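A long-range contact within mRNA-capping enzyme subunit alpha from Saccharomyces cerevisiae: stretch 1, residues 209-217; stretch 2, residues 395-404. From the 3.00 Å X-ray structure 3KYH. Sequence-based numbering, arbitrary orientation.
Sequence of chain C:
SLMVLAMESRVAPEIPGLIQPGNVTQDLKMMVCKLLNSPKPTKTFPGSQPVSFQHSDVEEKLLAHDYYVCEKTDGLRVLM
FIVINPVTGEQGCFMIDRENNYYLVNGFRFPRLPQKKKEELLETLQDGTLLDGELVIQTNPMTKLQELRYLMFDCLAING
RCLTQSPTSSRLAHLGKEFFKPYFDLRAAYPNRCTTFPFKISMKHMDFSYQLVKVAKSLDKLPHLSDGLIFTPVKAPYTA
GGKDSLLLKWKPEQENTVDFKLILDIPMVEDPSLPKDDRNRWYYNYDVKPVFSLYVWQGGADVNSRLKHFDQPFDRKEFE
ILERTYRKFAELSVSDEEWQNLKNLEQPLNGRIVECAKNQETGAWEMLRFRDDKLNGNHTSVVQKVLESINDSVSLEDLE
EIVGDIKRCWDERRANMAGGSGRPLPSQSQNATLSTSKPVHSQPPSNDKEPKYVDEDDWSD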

# COMPACT_ATOMS: atom_id res chain seq x y z
N SER C 209 22.96 -9.72 61.86
CA SER C 209 21.64 -10.26 62.24
C SER C 209 21.09 -9.86 63.61
O SER C 209 20.03 -9.27 63.67
CB SER C 209 21.65 -11.80 62.16
OG SER C 209 22.31 -12.40 63.27
N TYR C 210 21.83 -10.17 64.67
CA TYR C 210 21.34 -10.08 66.05
C TYR C 210 21.04 -8.66 66.54
O TYR C 210 20.93 -8.41 67.76
CB TYR C 210 22.27 -10.85 67.01
CG TYR C 210 23.58 -10.15 67.34
CD1 TYR C 210 23.59 -9.03 68.16
CD2 TYR C 210 24.81 -10.64 66.87
CE1 TYR C 210 24.77 -8.37 68.48
CE2 TYR C 210 26.01 -9.98 67.19
CZ TYR C 210 25.97 -8.84 68.00
OH TYR C 210 27.10 -8.13 68.37
N GLN C 211 20.88 -7.74 65.60
CA GLN C 211 20.70 -6.31 65.87
C GLN C 211 19.43 -5.69 65.26
O GLN C 211 19.26 -4.48 65.33
CB GLN C 211 21.95 -5.55 65.43
CG GLN C 211 23.20 -5.87 66.27
CD GLN C 211 24.50 -5.51 65.57
OE1 GLN C 211 25.24 -4.61 66.00
NE2 GLN C 211 24.80 -6.21 64.48
N LEU C 212 18.53 -6.50 64.70
CA LEU C 212 17.27 -6.01 64.12
C LEU C 212 16.64 -4.90 64.96
O LEU C 212 16.18 -3.89 64.41
CB LEU C 212 16.27 -7.15 63.89
CG LEU C 212 16.80 -8.37 63.14
CD1 LEU C 212 15.77 -9.48 62.99
CD2 LEU C 212 17.38 -7.94 61.79
N VAL C 213 16.64 -5.12 66.28
CA VAL C 213 16.25 -4.13 67.30
C VAL C 213 16.91 -2.78 67.04
O VAL C 213 16.20 -1.80 66.77
CB VAL C 213 16.59 -4.58 68.76
CG1 VAL C 213 15.37 -5.16 69.48
CG2 VAL C 213 17.81 -5.52 68.81
N LYS C 214 18.24 -2.76 67.08
CA LYS C 214 19.04 -1.60 66.69
C LYS C 214 18.72 -1.13 65.25
O LYS C 214 18.75 0.08 64.98
CB LYS C 214 20.56 -1.86 66.87
CG LYS C 214 21.09 -2.32 68.27
CD LYS C 214 21.25 -1.19 69.31
CE LYS C 214 19.95 -0.89 70.10
NZ LYS C 214 20.08 0.17 71.15
N VAL C 215 18.35 -2.06 64.37
CA VAL C 215 18.07 -1.75 62.96
C VAL C 215 16.76 -0.98 62.78
O VAL C 215 16.82 0.23 62.63
CB VAL C 215 18.16 -2.97 62.00
CG1 VAL C 215 18.07 -2.53 60.55
CG2 VAL C 215 19.48 -3.70 62.18
N ALA C 216 15.62 -1.67 62.81
CA ALA C 216 14.31 -1.04 62.60
C ALA C 216 14.08 0.34 63.26
O ALA C 216 13.52 1.25 62.64
CB ALA C 216 13.20 -2.02 62.98
N LYS C 217 14.53 0.50 64.50
CA LYS C 217 14.44 1.78 65.23
C LYS C 217 15.18 2.94 64.51
O LYS C 217 14.95 4.12 64.82
CB LYS C 217 14.93 1.59 66.69
CG LYS C 217 14.10 0.60 67.57
CD LYS C 217 14.81 0.25 68.90
CE LYS C 217 14.11 -0.89 69.69
NZ LYS C 217 14.99 -1.70 70.63
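Stretch 2 395-404: SLEDLEEIVG

Stretch 2 lies against stretch 1 as a small, purely packed contact: apolar side chains meet along the two segments, no hydrogen bond crosses between them, and the two sides together bury 359 Å².

The chain runs in opposite senses through the two segments. Tyr210 pairs with Val403 at 5.0 Å between CA atoms, Leu212 with Glu400 at 6.2 Å, and Ala216 with Leu396 at 8.2 Å between theirs, so the backbones are tight at the Tyr210 end and spread apart toward Ala216. Stretch 1 enters a helix at Leu212, with Gln211 at the N-cap position. In stretch 2, Ser395 precedes the turn into a short helical segment that includes Glu397 to Glu400; its OG accepts a weak capping bond from Asp398 N at 3.4 Å. A type I turn from Glu400 to Val403 follows, with Val403 N bonded to Glu400 O at 3.0 Å.

Val403 gives up the largest area, and it does so where the backbones are closest. Its CG1 lies 3.4 Å from Tyr210 O and 3.9 Å from Val213 CG2, while its CG2 is 4.2 Å from Leu212 CB. One beta-branched residue thus touches three successive contact residues of stretch 1. Leu212, pointing toward stretch 2, also reaches Leu399, with CD1 3.8 Å from Leu399 CB.

One helical turn on, Ala216 again points toward stretch 2. The wider spacing here is bridged by longer partners: Ala216 CB sits 3.8 Å from Leu396 CD2 and 4.0 Å from Glu400 OE1. Leu396 starts out sideways, but its end comes nearer.

The rule to read is spacing by four: Leu212 and Ala216 face the partner, while Lys214 and Val215 between them make no contact with it.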

# COMPACT_ATOMS: atom_id res chain seq x y z
N SER C 395 5.61 -10.28 60.37
CA SER C 395 5.66 -8.92 60.92
C SER C 395 7.05 -8.56 61.40
O SER C 395 7.88 -9.46 61.56
CB SER C 395 4.64 -8.77 62.06
OG SER C 395 5.22 -8.17 63.21
N LEU C 396 7.28 -7.27 61.64
CA LEU C 396 8.55 -6.80 62.19
C LEU C 396 8.89 -7.51 63.51
O LEU C 396 9.89 -8.23 63.54
CB LEU C 396 8.56 -5.28 62.32
CG LEU C 396 9.90 -4.54 62.15
CD1 LEU C 396 10.68 -4.92 60.87
CD2 LEU C 396 9.64 -3.04 62.21
N GLU C 397 8.02 -7.38 64.53
CA GLU C 397 8.09 -8.19 65.76
C GLU C 397 8.29 -9.69 65.47
O GLU C 397 9.17 -10.32 66.08
CB GLU C 397 6.89 -7.97 66.70
CG GLU C 397 7.00 -6.82 67.75
CD GLU C 397 7.72 -7.21 69.08
OE1 GLU C 397 7.94 -8.41 69.40
OE2 GLU C 397 8.06 -6.28 69.85
N ASP C 398 7.55 -10.23 64.49
CA ASP C 398 7.71 -11.62 64.01
C ASP C 398 9.13 -11.97 63.47
O ASP C 398 9.34 -13.07 62.92
CB ASP C 398 6.62 -12.02 62.99
CG ASP C 398 5.41 -12.71 63.62
OD1 ASP C 398 5.50 -13.18 64.78
OD2 ASP C 398 4.35 -12.80 62.93
N LEU C 399 10.06 -11.03 63.61
CA LEU C 399 11.50 -11.28 63.47
C LEU C 399 12.18 -10.88 64.77
O LEU C 399 13.05 -11.60 65.24
CB LEU C 399 12.14 -10.46 62.34
CG LEU C 399 11.63 -10.41 60.90
CD1 LEU C 399 12.55 -9.55 60.02
CD2 LEU C 399 11.56 -11.81 60.40
N GLU C 400 11.80 -9.70 65.29
CA GLU C 400 12.39 -9.08 66.48
C GLU C 400 12.47 -10.08 67.64
O GLU C 400 13.46 -10.15 68.36
CB GLU C 400 11.60 -7.80 66.87
CG GLU C 400 11.83 -6.63 65.90
CD GLU C 400 10.84 -5.46 66.03
OE1 GLU C 400 10.93 -4.52 65.21
OE2 GLU C 400 9.97 -5.45 66.94
N GLU C 401 11.41 -10.88 67.74
CA GLU C 401 11.28 -11.95 68.72
C GLU C 401 12.48 -12.91 68.70
O GLU C 401 12.82 -13.52 69.72
CB GLU C 401 9.95 -12.69 68.48
CG GLU C 401 9.76 -13.29 67.07
CD GLU C 401 8.38 -13.91 66.85
OE1 GLU C 401 8.32 -15.03 66.29
OE2 GLU C 401 7.36 -13.27 67.23
N ILE C 402 13.13 -13.00 67.54
CA ILE C 402 14.22 -13.95 67.29
C ILE C 402 15.64 -13.35 67.46
O ILE C 402 16.62 -14.08 67.34
CB ILE C 402 14.01 -14.70 65.92
CG1 ILE C 402 12.62 -15.36 65.87
CG2 ILE C 402 15.03 -15.80 65.74
CD1 ILE C 402 12.03 -15.56 64.47
N VAL C 403 15.73 -12.06 67.82
CA VAL C 403 17.00 -11.37 68.12
C VAL C 403 17.98 -12.19 68.99
O VAL C 403 19.15 -12.37 68.62
CB VAL C 403 16.80 -9.94 68.72
CG1 VAL C 403 18.10 -9.35 69.30
CG2 VAL C 403 16.20 -8.95 67.68
N GLY C 404 17.51 -12.69 70.13
CA GLY C 404 18.36 -13.44 71.05
C GLY C 404 18.65 -14.87 70.60
O GLY C 404 19.51 -15.53 71.19